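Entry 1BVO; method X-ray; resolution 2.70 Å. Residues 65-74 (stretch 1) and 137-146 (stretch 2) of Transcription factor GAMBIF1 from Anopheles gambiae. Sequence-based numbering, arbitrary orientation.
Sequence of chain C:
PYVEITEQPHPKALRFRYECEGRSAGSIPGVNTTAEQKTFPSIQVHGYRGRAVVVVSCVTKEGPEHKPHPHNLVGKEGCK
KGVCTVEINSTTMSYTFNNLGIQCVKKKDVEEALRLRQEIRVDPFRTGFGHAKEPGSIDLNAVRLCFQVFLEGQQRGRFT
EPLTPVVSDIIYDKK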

ATOM      1  N   GLU C  65     -12.744  16.802 -24.203  1.00 60.69           N
ATOM      2  CA  GLU C  65     -12.035  17.778 -23.376  1.00 60.12           C
ATOM      3  C   GLU C  65     -11.193  17.022 -22.352  1.00 59.95           C
ATOM      4  O   GLU C  65     -11.284  17.287 -21.148  1.00 60.36           O
ATOM      5  CB  GLU C  65     -13.047  18.653 -22.630  1.00 67.33           C
ATOM      6  CG  GLU C  65     -13.741  19.674 -23.482  1.00 74.66           C
ATOM      7  CD  GLU C  65     -12.765  20.687 -24.039  1.00 82.82           C
ATOM      8  OE1 GLU C  65     -12.341  21.584 -23.276  1.00 85.33           O
ATOM      9  OE2 GLU C  65     -12.406  20.578 -25.234  1.00 86.79           O
ATOM     10  N   HIS C  66     -10.375  16.089 -22.833  1.00 52.47           N
ATOM     11  CA  HIS C  66      -9.541  15.268 -21.962  1.00 43.55           C
ATOM     12  C   HIS C  66      -8.834  16.101 -20.904  1.00 44.95           C
ATOM     13  O   HIS C  66      -8.347  17.187 -21.189  1.00 45.15           O
ATOM     14  CB  HIS C  66      -8.503  14.521 -22.782  1.00 40.86           C
ATOM     15  CG  HIS C  66      -9.068  13.866 -23.999  1.00 33.68           C
ATOM     16  ND1 HIS C  66      -9.448  12.538 -24.019  1.00 38.63           N
ATOM     17  CD2 HIS C  66      -9.390  14.367 -25.205  1.00 31.44           C
ATOM     18  CE1 HIS C  66      -9.991  12.259 -25.190  1.00 37.62           C
ATOM     19  NE2 HIS C  66      -9.967  13.352 -25.928  1.00 40.74           N
ATOM     20  N   LYS C  67      -8.740  15.544 -19.702  1.00 48.47           N
ATOM     21  CA  LYS C  67      -8.095  16.194 -18.563  1.00 46.90           C
ATOM     22  C   LYS C  67      -6.792  15.504 -18.222  1.00 45.02           C
ATOM     23  O   LYS C  67      -6.623  14.297 -18.461  1.00 34.96           O
ATOM     24  CB  LYS C  67      -8.930  16.043 -17.290  1.00 50.59           C
ATOM     25  CG  LYS C  67     -10.405  16.267 -17.390  1.00 56.20           C
ATOM     26  CD  LYS C  67     -11.049  15.694 -16.132  1.00 61.73           C
ATOM     27  CE  LYS C  67     -12.498  16.094 -16.020  1.00 65.74           C
ATOM     28  NZ  LYS C  67     -12.579  17.537 -15.696  1.00 70.04           N
ATOM     29  N   PRO C  68      -5.898  16.234 -17.540  1.00 43.71           N
ATOM     30  CA  PRO C  68      -4.597  15.738 -17.107  1.00 47.77           C
ATOM     31  C   PRO C  68      -4.861  14.463 -16.338  1.00 48.80           C
ATOM     32  O   PRO C  68      -5.747  14.417 -15.471  1.00 50.13           O
ATOM     33  CB  PRO C  68      -4.120  16.838 -16.175  1.00 45.02           C
ATOM     34  CG  PRO C  68      -4.611  18.051 -16.857  1.00 44.91           C
ATOM     35  CD  PRO C  68      -6.031  17.670 -17.228  1.00 45.69           C
ATOM     36  N   HIS C  69      -4.198  13.403 -16.763  1.00 45.91           N
ATOM     37  CA  HIS C  69      -4.343  12.135 -16.110  1.00 40.21           C
ATOM     38  C   HIS C  69      -3.165  12.112 -15.180  1.00 42.73           C
ATOM     39  O   HIS C  69      -2.043  12.392 -15.591  1.00 47.36           O
ATOM     40  CB  HIS C  69      -4.259  10.993 -17.107  1.00 42.53           C
ATOM     41  CG  HIS C  69      -4.616   9.668 -16.511  1.00 43.34           C
ATOM     42  ND1 HIS C  69      -4.013   9.201 -15.365  1.00 42.94           N
ATOM     43  CD2 HIS C  69      -5.552   8.763 -16.854  1.00 41.88           C
ATOM     44  CE1 HIS C  69      -4.575   8.050 -15.025  1.00 49.58           C
ATOM     45  NE2 HIS C  69      -5.511   7.764 -15.907  1.00 47.66           N
ATOM     46  N   PRO C  70      -3.386  11.705 -13.923  1.00 44.93           N
ATOM     47  CA  PRO C  70      -2.340  11.635 -12.886  1.00 47.37           C
ATOM     48  C   PRO C  70      -1.057  10.915 -13.280  1.00 46.78           C
ATOM     49  O   PRO C  70       0.041  11.365 -12.948  1.00 52.95           O
ATOM     50  CB  PRO C  70      -3.046  10.922 -11.726  1.00 42.10           C
ATOM     51  CG  PRO C  70      -4.140  10.147 -12.413  1.00 50.62           C
ATOM     52  CD  PRO C  70      -4.655  11.168 -13.403  1.00 45.50           C
ATOM     53  N   HIS C  71      -1.203   9.804 -13.993  1.00 46.18           N
ATOM     54  CA  HIS C  71      -0.046   9.023 -14.398  1.00 45.15           C
ATOM     55  C   HIS C  71       1.110   9.811 -15.029  1.00 46.11           C
ATOM     56  O   HIS C  71       0.893  10.769 -15.778  1.00 46.02           O
ATOM     57  CB  HIS C  71      -0.500   7.841 -15.239  1.00 41.11           C
ATOM     58  CG  HIS C  71      -1.298   6.841 -14.463  1.00 34.36           C
ATOM     59  ND1 HIS C  71      -1.905   5.761 -15.041  1.00 38.04           N
ATOM     60  CD2 HIS C  71      -1.536   6.751 -13.132  1.00 28.87           C
ATOM     61  CE1 HIS C  71      -2.482   5.017 -14.096  1.00 36.85           C
ATOM     62  NE2 HIS C  71      -2.267   5.602 -12.934  1.00 38.53           N
ATOM     63  N   ASN C  72       2.329   9.472 -14.611  1.00 46.54           N
ATOM     64  CA  ASN C  72       3.529  10.139 -15.101  1.00 45.26           C
ATOM     65  C   ASN C  72       4.150   9.352 -16.235  1.00 45.87           C
ATOM     66  O   ASN C  72       4.062   8.111 -16.267  1.00 43.63           O
ATOM     67  CB  ASN C  72       4.562  10.270 -13.982  1.00 41.33           C
ATOM     68  CG  ASN C  72       4.021  10.965 -12.763  1.00 44.89           C
ATOM     69  OD1 ASN C  72       3.366  12.012 -12.854  1.00 41.97           O
ATOM     70  ND2 ASN C  72       4.264  10.372 -11.607  1.00 41.33           N
ATOM     71  N   LEU C  73       4.749  10.071 -17.172  1.00 42.12           N
ATOM     72  CA  LEU C  73       5.434   9.438 -18.276  1.00 38.79           C
ATOM     73  C   LEU C  73       6.901   9.528 -17.945  1.00 40.53           C
ATOM     74  O   LEU C  73       7.391  10.595 -17.580  1.00 41.08           O
ATOM     75  CB  LEU C  73       5.187  10.177 -19.575  1.00 30.89           C
ATOM     76  CG  LEU C  73       3.859   9.875 -20.247  1.00 32.42           C
ATOM     77  CD1 LEU C  73       3.791  10.582 -21.594  1.00 34.79           C
ATOM     78  CD2 LEU C  73       3.723   8.379 -20.441  1.00 41.62           C
ATOM     79  N   VAL C  74       7.583   8.399 -17.961  1.00 42.75           N
ATOM     80  CA  VAL C  74       8.996   8.409 -17.669  1.00 41.81           C
ATOM     81  C   VAL C  74       9.676   7.871 -18.913  1.00 49.27           C
ATOM     82  O   VAL C  74       9.051   7.171 -19.709  1.00 51.99           O
ATOM     83  CB  VAL C  74       9.296   7.572 -16.410  1.00 40.89           C
ATOM     84  CG1 VAL C  74       8.592   8.191 -15.205  1.00 31.12           C
ATOM     85  CG2 VAL C  74       8.853   6.144 -16.600  1.00 33.39           C
ATOM     86  N   SER C 137     -13.158   9.122  -9.687  1.00 65.07           N
ATOM     87  CA  SER C 137     -13.777   9.288 -10.996  1.00 63.83           C
ATOM     88  C   SER C 137     -12.794   9.019 -12.135  1.00 63.12           C
ATOM     89  O   SER C 137     -13.201   8.744 -13.266  1.00 71.22           O
ATOM     90  CB  SER C 137     -14.278  10.712 -11.111  1.00 65.12           C
ATOM     91  OG  SER C 137     -13.293  11.578 -10.604  1.00 66.32           O
ATOM     92  N   ILE C 138     -11.502   9.128 -11.830  1.00 60.33           N
ATOM     93  CA  ILE C 138     -10.454   8.909 -12.815  1.00 49.48           C
ATOM     94  C   ILE C 138     -10.115   7.440 -12.975  1.00 44.40           C
ATOM     95  O   ILE C 138      -9.716   6.787 -12.000  1.00 44.11           O
ATOM     96  CB  ILE C 138      -9.190   9.658 -12.406  1.00 45.20           C
ATOM     97  CG1 ILE C 138      -9.546  11.107 -12.100  1.00 35.98           C
ATOM     98  CG2 ILE C 138      -8.131   9.564 -13.498  1.00 41.47           C
ATOM     99  CD1 ILE C 138      -8.449  11.868 -11.426  1.00 42.04           C
ATOM    100  N   ASP C 139     -10.220   6.925 -14.193  1.00 37.33           N
ATOM    101  CA  ASP C 139      -9.896   5.534 -14.431  1.00 39.18           C
ATOM    102  C   ASP C 139      -8.379   5.332 -14.486  1.00 45.96           C
ATOM    103  O   ASP C 139      -7.706   5.710 -15.458  1.00 49.24           O
ATOM    104  CB  ASP C 139     -10.531   5.063 -15.721  1.00 33.38           C
ATOM    105  CG  ASP C 139     -10.221   3.596 -16.031  1.00 38.18           C
ATOM    106  OD1 ASP C 139      -9.598   2.901 -15.183  1.00 37.61           O
ATOM    107  OD2 ASP C 139     -10.608   3.133 -17.118  1.00 39.89           O
ATOM    108  N   LEU C 140      -7.836   4.693 -13.454  1.00 47.63           N
ATOM    109  CA  LEU C 140      -6.401   4.453 -13.383  1.00 46.00           C
ATOM    110  C   LEU C 140      -5.897   3.268 -14.207  1.00 51.47           C
ATOM    111  O   LEU C 140      -4.775   2.790 -13.988  1.00 56.55           O
ATOM    112  CB  LEU C 140      -5.960   4.302 -11.931  1.00 38.05           C
ATOM    113  CG  LEU C 140      -6.257   5.533 -11.076  1.00 34.90           C
ATOM    114  CD1 LEU C 140      -5.704   5.333  -9.692  1.00 30.61           C
ATOM    115  CD2 LEU C 140      -5.665   6.777 -11.722  1.00 32.09           C
ATOM    116  N   ASN C 141      -6.678   2.839 -15.190  1.00 50.40           N
ATOM    117  CA  ASN C 141      -6.274   1.728 -16.038  1.00 46.68           C
ATOM    118  C   ASN C 141      -6.241   2.059 -17.503  1.00 43.19           C
ATOM    119  O   ASN C 141      -6.043   1.186 -18.349  1.00 38.70           O
ATOM    120  CB  ASN C 141      -7.182   0.540 -15.824  1.00 53.21           C
ATOM    121  CG  ASN C 141      -6.602  -0.428 -14.848  1.00 66.67           C
ATOM    122  OD1 ASN C 141      -6.496  -0.125 -13.645  1.00 65.56           O
ATOM    123  ND2 ASN C 141      -6.171  -1.596 -15.354  1.00 66.98           N
ATOM    124  N   ALA C 142      -6.432   3.331 -17.805  1.00 36.86           N
ATOM    125  CA  ALA C 142      -6.420   3.763 -19.182  1.00 34.77           C
ATOM    126  C   ALA C 142      -5.969   5.205 -19.225  1.00 35.35           C
ATOM    127  O   ALA C 142      -6.195   5.981 -18.293  1.00 33.25           O
ATOM    128  CB  ALA C 142      -7.794   3.618 -19.791  1.00 33.83           C
ATOM    129  N   VAL C 143      -5.298   5.531 -20.318  1.00 34.72           N
ATOM    130  CA  VAL C 143      -4.782   6.863 -20.528  1.00 34.15           C
ATOM    131  C   VAL C 143      -4.671   7.047 -22.012  1.00 32.63           C
ATOM    132  O   VAL C 143      -4.941   6.143 -22.790  1.00 36.93           O
ATOM    133  CB  VAL C 143      -3.316   6.995 -20.041  1.00 35.89           C
ATOM    134  CG1 VAL C 143      -3.230   6.957 -18.532  1.00 31.33           C
ATOM    135  CG2 VAL C 143      -2.481   5.868 -20.650  1.00 36.90           C
ATOM    136  N   ARG C 144      -4.279   8.239 -22.399  1.00 33.66           N
ATOM    137  CA  ARG C 144      -4.010   8.535 -23.789  1.00 42.50           C
ATOM    138  C   ARG C 144      -2.806   9.468 -23.683  1.00 43.92           C
ATOM    139  O   ARG C 144      -2.601  10.143 -22.661  1.00 43.07           O
ATOM    140  CB  ARG C 144      -5.146   9.279 -24.461  1.00 46.50           C
ATOM    141  CG  ARG C 144      -6.487   8.604 -24.517  1.00 47.02           C
ATOM    142  CD  ARG C 144      -7.410   9.566 -25.258  1.00 54.78           C
ATOM    143  NE  ARG C 144      -8.822   9.222 -25.247  1.00 54.04           N
ATOM    144  CZ  ARG C 144      -9.463   8.701 -26.281  1.00 57.57           C
ATOM    145  NH1 ARG C 144      -8.820   8.460 -27.414  1.00 57.69           N
ATOM    146  NH2 ARG C 144     -10.762   8.450 -26.185  1.00 65.88           N
ATOM    147  N   LEU C 145      -1.952   9.416 -24.689  1.00 44.51           N
ATOM    148  CA  LEU C 145      -0.775  10.260 -24.723  1.00 39.84           C
ATOM    149  C   LEU C 145      -1.232  11.546 -25.377  1.00 41.02           C
ATOM    150  O   LEU C 145      -1.975  11.524 -26.372  1.00 41.31           O
ATOM    151  CB  LEU C 145       0.313   9.607 -25.578  1.00 33.40           C
ATOM    152  CG  LEU C 145       0.801   8.260 -25.049  1.00 32.77           C
ATOM    153  CD1 LEU C 145       1.739   7.612 -26.046  1.00 35.09           C
ATOM    154  CD2 LEU C 145       1.472   8.463 -23.710  1.00 26.94           C
ATOM    155  N   CYS C 146      -0.824  12.669 -24.814  1.00 36.79           N
ATOM    156  CA  CYS C 146      -1.195  13.945 -25.393  1.00 40.60           C
ATOM    157  C   CYS C 146       0.049  14.587 -25.994  1.00 44.21           C
ATOM    158  O   CYS C 146       1.094  14.681 -25.328  1.00 46.46           O
ATOM    159  CB  CYS C 146      -1.790  14.875 -24.358  1.00 34.90           C
ATOM    160  SG  CYS C 146      -2.591  16.310 -25.120  1.00 49.74           S
TER

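Contact between residues 65-74 and 137-146 of Transcription factor GAMBIF1, which together bury 478 Å² and come from parts of the chain far apart in sequence. His 69, Leu 140 and His 71 have the most surface covered by the opposing stretch, and the contact is organised round them.

His 69 directs its CA-to-CB bond toward stretch 2, and its t rotamer carries the imidazole in among the backbone and side chains there. At the ring edge, NE2 of His 69 donates a hydrogen bond to the backbone O of Asp 139 (3.0 Å, N-H...O angle 160°), so the acceptor lies close to the ring plane and the bond is nearly straight. The carbonyl O of Ala 142 also comes within 3.1 Å of His 69 NE2. At the other nitrogen, ND1 of His 69 accepts a hydrogen bond from the backbone N of His 71 (3.2 Å, 163°). With NE2 donating and ND1 accepting, the ring is tied both to the opposing loop and to the backbone of its own stretch at His 71. Its two faces are covered by methyl groups in CH-pi contacts: CG1 of Val 143 sits 3.5 Å from the centroid of the His 69 ring on one face, and CG2 of Ile 138 sits 4.2 Å from that centroid on the opposite face. Both lie less than 20° from the ring normal, so the imidazole is sandwiched between two aliphatic side chains.

The CA-to-CB bond of Leu 140 points sideways, but the end of its side chain comes nearer to stretch 1. Its CD2 approaches CE1 of His 69 (3.7 Å), CG of Pro 70 (3.8 Å) and NE2 of His 71 (3.8 Å), a single methyl touching three consecutive residues. Pro 70 links Leu 140 to Ile 138 in apolar contacts, its CD lying 3.8 Å from CG2 of Ile 138.

The His 71 ring also meets the backbone of the same leucine: CE1 of His 71 lies 3.2 Å from O of Leu 140, which sits at the ring edge near its plane. CG1 of Val 143 is 3.9 Å from ND1 of His 71, so this one methyl contacts the rings of His 69 and His 71. NE2 of His 71 is hydrogen-bonded elsewhere in the structure.

Nearer the start of stretch 1, CE1 of His 66 rests over one face of the Arg 144 guanidinium, 3.3 Å from NE of Arg 144. Between the strand segments, CD1 of Leu 73 packs against CD2 of Leu 145 at 3.8 Å; the CA-to-CB bond of Leu 145 points away, yet the end of its side chain comes back within reach.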